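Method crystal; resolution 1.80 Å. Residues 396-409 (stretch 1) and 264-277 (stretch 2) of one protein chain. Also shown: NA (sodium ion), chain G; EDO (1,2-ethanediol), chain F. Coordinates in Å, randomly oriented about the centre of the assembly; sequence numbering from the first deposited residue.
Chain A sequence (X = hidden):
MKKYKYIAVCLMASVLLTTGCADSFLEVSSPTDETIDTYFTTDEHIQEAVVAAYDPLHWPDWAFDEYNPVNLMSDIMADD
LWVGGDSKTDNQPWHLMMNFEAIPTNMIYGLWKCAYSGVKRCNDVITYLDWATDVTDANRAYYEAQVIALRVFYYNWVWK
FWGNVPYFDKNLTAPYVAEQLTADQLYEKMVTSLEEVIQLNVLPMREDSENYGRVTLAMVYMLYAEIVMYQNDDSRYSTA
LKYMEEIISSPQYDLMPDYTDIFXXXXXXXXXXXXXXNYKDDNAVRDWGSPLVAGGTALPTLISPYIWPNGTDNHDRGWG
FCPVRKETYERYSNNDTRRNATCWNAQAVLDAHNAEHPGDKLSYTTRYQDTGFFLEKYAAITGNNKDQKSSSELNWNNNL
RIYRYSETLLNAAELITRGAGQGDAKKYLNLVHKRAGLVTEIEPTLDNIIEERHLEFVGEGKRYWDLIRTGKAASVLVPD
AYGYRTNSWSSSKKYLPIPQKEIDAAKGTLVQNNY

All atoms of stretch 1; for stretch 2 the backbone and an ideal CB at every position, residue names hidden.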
# COMPACT_ATOMS: atom_id res chain seq x y z
N TRP A 396 -15.93 5.15 2.60
CA TRP A 396 -15.04 6.28 3.01
C TRP A 396 -14.32 6.83 1.76
O TRP A 396 -14.01 6.07 0.88
CB TRP A 396 -14.05 5.79 4.06
CG TRP A 396 -14.74 5.40 5.31
CD1 TRP A 396 -15.07 4.13 5.70
CD2 TRP A 396 -15.23 6.29 6.31
NE1 TRP A 396 -15.72 4.19 6.90
CE2 TRP A 396 -15.86 5.50 7.28
CE3 TRP A 396 -15.18 7.68 6.50
CZ2 TRP A 396 -16.45 6.05 8.41
CZ3 TRP A 396 -15.76 8.22 7.63
CH2 TRP A 396 -16.39 7.42 8.56
N ASN A 397 -14.06 8.14 1.74
CA ASN A 397 -13.46 8.85 0.59
C ASN A 397 -11.92 8.79 0.67
O ASN A 397 -11.28 9.24 -0.30
CB ASN A 397 -13.96 10.30 0.53
CG ASN A 397 -13.49 11.18 1.67
OD1 ASN A 397 -12.52 10.87 2.37
ND2 ASN A 397 -14.18 12.31 1.90
N ASN A 398 -11.30 8.18 1.68
CA ASN A 398 -9.82 8.22 1.82
C ASN A 398 -9.11 7.51 0.67
O ASN A 398 -9.09 6.24 0.62
CB ASN A 398 -9.33 7.60 3.13
CG ASN A 398 -10.00 8.17 4.35
OD1 ASN A 398 -11.23 8.03 4.52
ND2 ASN A 398 -9.20 8.83 5.19
N ASN A 399 -8.45 8.23 -0.22
CA ASN A 399 -7.57 7.54 -1.19
C ASN A 399 -6.45 6.76 -0.47
O ASN A 399 -5.98 7.15 0.60
CB ASN A 399 -6.91 8.54 -2.14
CG ASN A 399 -7.84 9.17 -3.15
OD1 ASN A 399 -9.06 8.93 -3.14
ND2 ASN A 399 -7.25 9.99 -4.01
N LEU A 400 -6.00 5.65 -1.05
CA LEU A 400 -4.84 4.88 -0.52
C LEU A 400 -3.59 5.46 -1.15
O LEU A 400 -3.43 5.35 -2.39
CB LEU A 400 -5.02 3.37 -0.76
CG LEU A 400 -3.89 2.56 -0.16
CD1 LEU A 400 -3.89 2.65 1.36
CD2 LEU A 400 -3.97 1.11 -0.63
N ARG A 401 -2.74 6.12 -0.35
CA ARG A 401 -1.48 6.68 -0.89
C ARG A 401 -0.51 5.52 -1.19
O ARG A 401 -0.18 4.76 -0.30
CB ARG A 401 -0.89 7.69 0.09
CG ARG A 401 -1.56 9.06 0.04
CD ARG A 401 -3.01 9.05 0.53
NE ARG A 401 -3.43 10.43 0.81
CZ ARG A 401 -4.66 10.78 1.17
NH1 ARG A 401 -5.63 9.88 1.27
NH2 ARG A 401 -4.93 12.05 1.40
N ILE A 402 -0.02 5.40 -2.41
CA ILE A 402 0.91 4.31 -2.80
C ILE A 402 2.36 4.83 -2.81
O ILE A 402 3.17 4.30 -2.05
CB ILE A 402 0.49 3.72 -4.17
CG1 ILE A 402 -0.96 3.22 -4.16
CG2 ILE A 402 1.46 2.63 -4.59
CD1 ILE A 402 -1.24 2.17 -3.08
N TYR A 403 2.63 5.90 -3.59
CA TYR A 403 3.98 6.52 -3.73
C TYR A 403 3.91 8.00 -3.41
O TYR A 403 3.08 8.77 -4.01
CB TYR A 403 4.55 6.35 -5.14
CG TYR A 403 4.73 4.91 -5.51
CD1 TYR A 403 5.48 4.05 -4.71
CD2 TYR A 403 4.22 4.43 -6.70
CE1 TYR A 403 5.67 2.71 -5.07
CE2 TYR A 403 4.42 3.11 -7.07
CZ TYR A 403 5.17 2.26 -6.27
OH TYR A 403 5.27 0.94 -6.63
N ARG A 404 4.73 8.39 -2.43
CA ARG A 404 4.88 9.79 -1.99
C ARG A 404 6.32 10.21 -2.26
O ARG A 404 7.21 9.36 -2.21
CB ARG A 404 4.55 9.96 -0.52
CG ARG A 404 3.14 9.50 -0.18
CD ARG A 404 2.63 9.94 1.17
NE ARG A 404 3.20 9.27 2.35
CZ ARG A 404 4.12 9.78 3.17
NH1 ARG A 404 4.68 10.97 2.95
NH2 ARG A 404 4.47 9.10 4.25
N TYR A 405 6.51 11.50 -2.48
CA TYR A 405 7.84 12.04 -2.83
C TYR A 405 8.85 11.78 -1.71
O TYR A 405 10.01 11.68 -2.01
CB TYR A 405 7.71 13.53 -3.09
CG TYR A 405 8.96 14.22 -3.59
CD1 TYR A 405 9.43 14.01 -4.87
CD2 TYR A 405 9.58 15.18 -2.82
CE1 TYR A 405 10.52 14.73 -5.35
CE2 TYR A 405 10.67 15.90 -3.28
CZ TYR A 405 11.14 15.68 -4.55
OH TYR A 405 12.19 16.45 -4.99
N SER A 406 8.46 11.70 -0.44
CA SER A 406 9.45 11.35 0.62
C SER A 406 10.07 9.97 0.32
O SER A 406 11.25 9.75 0.65
CB SER A 406 8.82 11.43 1.97
OG SER A 406 7.78 10.49 2.08
N GLU A 407 9.34 9.08 -0.34
CA GLU A 407 9.88 7.77 -0.73
C GLU A 407 10.89 7.94 -1.86
O GLU A 407 11.92 7.21 -1.86
CB GLU A 407 8.78 6.81 -1.14
CG GLU A 407 9.32 5.40 -1.20
CD GLU A 407 8.35 4.26 -1.36
OE1 GLU A 407 7.13 4.50 -1.55
OE2 GLU A 407 8.87 3.08 -1.34
N THR A 408 10.61 8.85 -2.80
CA THR A 408 11.58 9.19 -3.85
C THR A 408 12.91 9.62 -3.20
O THR A 408 13.96 9.15 -3.60
CB THR A 408 11.04 10.31 -4.75
OG1 THR A 408 9.74 9.99 -5.22
CG2 THR A 408 11.95 10.55 -5.93
N LEU A 409 12.85 10.57 -2.27
CA LEU A 409 14.05 11.15 -1.61
C LEU A 409 14.80 10.05 -0.83
O LEU A 409 16.06 9.98 -0.94
CB LEU A 409 13.63 12.30 -0.69
CG LEU A 409 13.16 13.60 -1.35
CD1 LEU A 409 12.53 14.51 -0.32
CD2 LEU A 409 14.27 14.34 -2.07
N UNK A 264 -5.16 14.17 4.94
CA UNK A 264 -6.43 14.90 4.79
C UNK A 264 -6.96 14.72 3.38
O UNK A 264 -6.14 14.58 2.40
CB UNK A 264 -6.25 16.39 5.10
N UNK A 265 -8.27 14.88 3.24
CA UNK A 265 -8.89 14.80 1.91
C UNK A 265 -8.28 15.88 1.00
O UNK A 265 -8.00 15.58 -0.19
CB UNK A 265 -10.41 14.97 2.01
N UNK A 266 -8.02 17.08 1.53
CA UNK A 266 -7.31 18.15 0.78
C UNK A 266 -5.89 17.77 0.38
O UNK A 266 -5.35 18.46 -0.51
CB UNK A 266 -7.26 19.43 1.62
N UNK A 267 -5.29 16.72 0.96
CA UNK A 267 -3.93 16.28 0.61
C UNK A 267 -3.90 15.26 -0.51
O UNK A 267 -2.78 14.94 -0.96
CB UNK A 267 -3.24 15.69 1.84
N UNK A 268 -5.06 14.83 -1.01
CA UNK A 268 -5.12 13.88 -2.15
C UNK A 268 -4.50 14.55 -3.38
O UNK A 268 -4.85 15.71 -3.71
CB UNK A 268 -6.56 13.45 -2.44
N UNK A 269 -3.63 13.81 -4.06
CA UNK A 269 -2.98 14.26 -5.33
C UNK A 269 -2.32 15.63 -5.11
O UNK A 269 -2.39 16.48 -6.03
CB UNK A 269 -4.00 14.34 -6.47
N UNK A 270 -1.64 15.79 -3.99
CA UNK A 270 -0.89 17.03 -3.65
C UNK A 270 0.43 17.04 -4.44
O UNK A 270 0.75 16.08 -5.19
CB UNK A 270 -0.62 17.12 -2.15
N UNK A 271 1.27 18.02 -4.15
CA UNK A 271 2.60 18.07 -4.82
C UNK A 271 3.45 16.87 -4.39
O UNK A 271 4.38 16.49 -5.11
CB UNK A 271 3.33 19.37 -4.49
N UNK A 272 3.11 16.24 -3.26
CA UNK A 272 3.86 15.08 -2.75
C UNK A 272 3.41 13.77 -3.41
O UNK A 272 4.16 12.78 -3.31
CB UNK A 272 3.69 14.98 -1.23
N UNK A 273 2.22 13.72 -3.98
CA UNK A 273 1.60 12.45 -4.44
C UNK A 273 2.16 12.09 -5.81
O UNK A 273 1.97 12.90 -6.74
CB UNK A 273 0.08 12.56 -4.50
N UNK A 274 2.79 10.93 -5.93
CA UNK A 274 3.20 10.28 -7.21
C UNK A 274 2.10 9.29 -7.64
O UNK A 274 1.70 9.28 -8.84
CB UNK A 274 4.54 9.56 -7.06
N UNK A 275 1.55 8.51 -6.71
CA UNK A 275 0.45 7.59 -7.08
C UNK A 275 -0.42 7.31 -5.86
O UNK A 275 0.12 7.03 -4.77
CB UNK A 275 1.00 6.28 -7.65
N UNK A 276 -1.72 7.31 -6.12
CA UNK A 276 -2.80 6.93 -5.15
C UNK A 276 -3.78 6.01 -5.87
O UNK A 276 -3.89 6.07 -7.10
CB UNK A 276 -3.53 8.16 -4.60
N UNK A 277 -4.47 5.21 -5.08
CA UNK A 277 -5.67 4.50 -5.51
C UNK A 277 -6.86 5.33 -5.07
O UNK A 277 -7.01 5.59 -3.86
CB UNK A 277 -5.73 3.08 -4.94
NA NA G . 11.12 17.82 -7.19
C1 EDO F . -7.68 16.89 -2.99
O1 EDO F . -7.29 16.89 -4.38
C2 EDO F . -9.14 16.57 -2.70
O2 EDO F . -9.68 15.37 -3.27

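Position 264 has nothing of stretch 1 within 5.5 Å of its ideal CB, and CA-to-CB points away, so a long polar chain would suit. It is Lys264; its backbone O lies 3.0 Å from Arg401 NH2, near the guanidinium plane.

At 265 the bond runs sideways, with the ideal CB 4.6 Å from Asn397 ND2; a polar chain of moderate length fits. Glu265 extends with chi1 and chi2 both t, bringing its CD to 3.4 Å from Asn397 ND2. Position 266 points away and tolerates most residues; it is Thr266.

At 267 the ideal CB would sit 3.2 Å from the O of position 264, which favours glycine even though phi/psi of -90/-3 would admit other residues. Gly267 is deposited, and its O lies 2.7 Å from the oxygen of water 1, which accepts from Arg401 NE.

Position 268 sets its ideal CB 3.9 Å from Asn399 ND2 and 4.4 Å from Arg401 NH2. Amide and guanidinium donors call for an acceptor, Glu, Asp or Gln. Glu268 reaches further, to the backbone: Asn399 N donates to Glu268 OE2 at 3.0 Å and 162°. Water 2 links that same oxygen to Arg401 NH1.

At 269 phi/psi of 53/43 is left-handed, where Gly, Asn or Asp is commonest, and no atom of stretch 1 lies near the ideal CB. Trp269 nevertheless occupies it, and its ring turns back until NE1 is 3.4 Å from Asn399 ND2, two donors with no bond between them. Positions 270 and 271 are remote from stretch 1 and begin a type I turn, where small polar residues suit the first place. Ser270 OG accepts from the N of position 272; Ile271 makes no contact.

The ideal CB of 272 is 4.6 Å from Tyr405 N and 5.1 Å from Arg404 CB, so an acid long enough to reach the guanidinium is attractive. Glu272 forms a salt bridge, OE2 to Arg404 NH1 at 2.8 Å, although the hydrogen bond within it is weak at 126°.

Position 273 pairs with Arg404 and shares its sheet face; a small polar residue suits. Ser273 OG donates to the side chain at 276. At 274 CA-to-CB points toward stretch 1, with the ideal CB 3.5 Å from Tyr403 O, and an aliphatic chain could cover Tyr403 and the helix start. Ile274 packs CB on Tyr403 CB at 3.8 Å and sends CD1 to 3.0 Å from Thr408 OG1.

Position 275 has its ideal CB 3.8 Å from Tyr403 CD2 and 4.3 Å from Ile402 CB, an apolar site. Phe275 places CD2 4.1 Å from Ile402 CB.

At 276, on the face of Arg401, the ideal CB is 4.2 Å from Asn399 ND2; Glu or Gln fits. Glu276 OE1 accepts from Asn399 ND2 at 2.9 Å, and OE2 from Trp269 N.

Position 277, opposite Leu400, has its ideal CB 4.8 Å from Ile402 CG1 and wants a branched aliphatic. Ile277 CD1 meets Ile402 CD1 at 3.8 Å.

Stretch 2, residues 264-277: KETGEWSIESIFEI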
# COMPACT_ATOMS: atom_id res chain seq x y z
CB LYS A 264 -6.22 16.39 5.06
CG LYS A 264 -5.83 16.70 6.49
CD LYS A 264 -5.59 18.19 6.71
CE LYS A 264 -5.30 18.52 8.16
NZ LYS A 264 -4.88 19.93 8.27
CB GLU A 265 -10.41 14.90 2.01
CG GLU A 265 -11.05 14.72 0.65
CD GLU A 265 -12.55 14.92 0.53
OE1 GLU A 265 -13.18 15.52 1.43
OE2 GLU A 265 -13.05 14.42 -0.48
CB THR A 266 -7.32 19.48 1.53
OG1 THR A 266 -6.72 19.29 2.81
CG2 THR A 266 -8.72 20.03 1.59
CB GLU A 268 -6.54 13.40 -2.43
CG GLU A 268 -7.11 12.59 -1.27
CD GLU A 268 -8.51 12.05 -1.56
OE1 GLU A 268 -9.18 12.59 -2.47
OE2 GLU A 268 -8.97 11.12 -0.86
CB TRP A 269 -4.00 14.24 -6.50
CG TRP A 269 -4.45 12.82 -6.78
CD1 TRP A 269 -5.66 12.26 -6.50
CD2 TRP A 269 -3.65 11.76 -7.33
NE1 TRP A 269 -5.68 10.93 -6.87
CE2 TRP A 269 -4.46 10.61 -7.40
CE3 TRP A 269 -2.35 11.68 -7.82
CZ2 TRP A 269 -3.99 9.41 -7.92
CZ3 TRP A 269 -1.90 10.51 -8.40
CH2 TRP A 269 -2.71 9.39 -8.42
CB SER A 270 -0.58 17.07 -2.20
OG SER A 270 0.43 16.10 -1.92
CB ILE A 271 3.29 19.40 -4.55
CG1 ILE A 271 4.42 19.58 -5.57
CG2 ILE A 271 3.73 19.52 -3.10
CD1 ILE A 271 4.64 20.99 -5.96
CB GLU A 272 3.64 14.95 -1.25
CG GLU A 272 4.64 14.03 -0.63
CD GLU A 272 4.94 14.23 0.81
OE1 GLU A 272 4.75 15.37 1.30
OE2 GLU A 272 5.38 13.25 1.42
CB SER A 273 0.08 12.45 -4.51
OG SER A 273 -0.49 13.10 -3.41
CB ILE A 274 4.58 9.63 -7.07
CG1 ILE A 274 5.63 10.72 -6.86
CG2 ILE A 274 4.89 8.72 -8.26
CD1 ILE A 274 6.94 10.25 -6.33
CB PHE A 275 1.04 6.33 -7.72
CG PHE A 275 0.05 5.53 -8.52
CD1 PHE A 275 -0.55 6.08 -9.65
CD2 PHE A 275 -0.33 4.25 -8.12
CE1 PHE A 275 -1.48 5.36 -10.38
CE2 PHE A 275 -1.26 3.53 -8.86
CZ PHE A 275 -1.84 4.09 -9.98
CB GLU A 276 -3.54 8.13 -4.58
CG GLU A 276 -2.61 9.26 -4.19
CD GLU A 276 -3.28 10.42 -3.46
OE1 GLU A 276 -4.49 10.35 -3.17
OE2 GLU A 276 -2.55 11.37 -3.16
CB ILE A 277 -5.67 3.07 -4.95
CG1 ILE A 277 -4.47 2.31 -5.54
CG2 ILE A 277 -7.02 2.42 -5.24
CD1 ILE A 277 -4.29 0.92 -4.98
O HOH W 1 -1.83 12.45 -0.57
O HOH W 2 -7.93 11.36 1.85
O HOH W 3 -9.03 11.67 -5.76
O HOH W 4 11.61 19.89 -6.46
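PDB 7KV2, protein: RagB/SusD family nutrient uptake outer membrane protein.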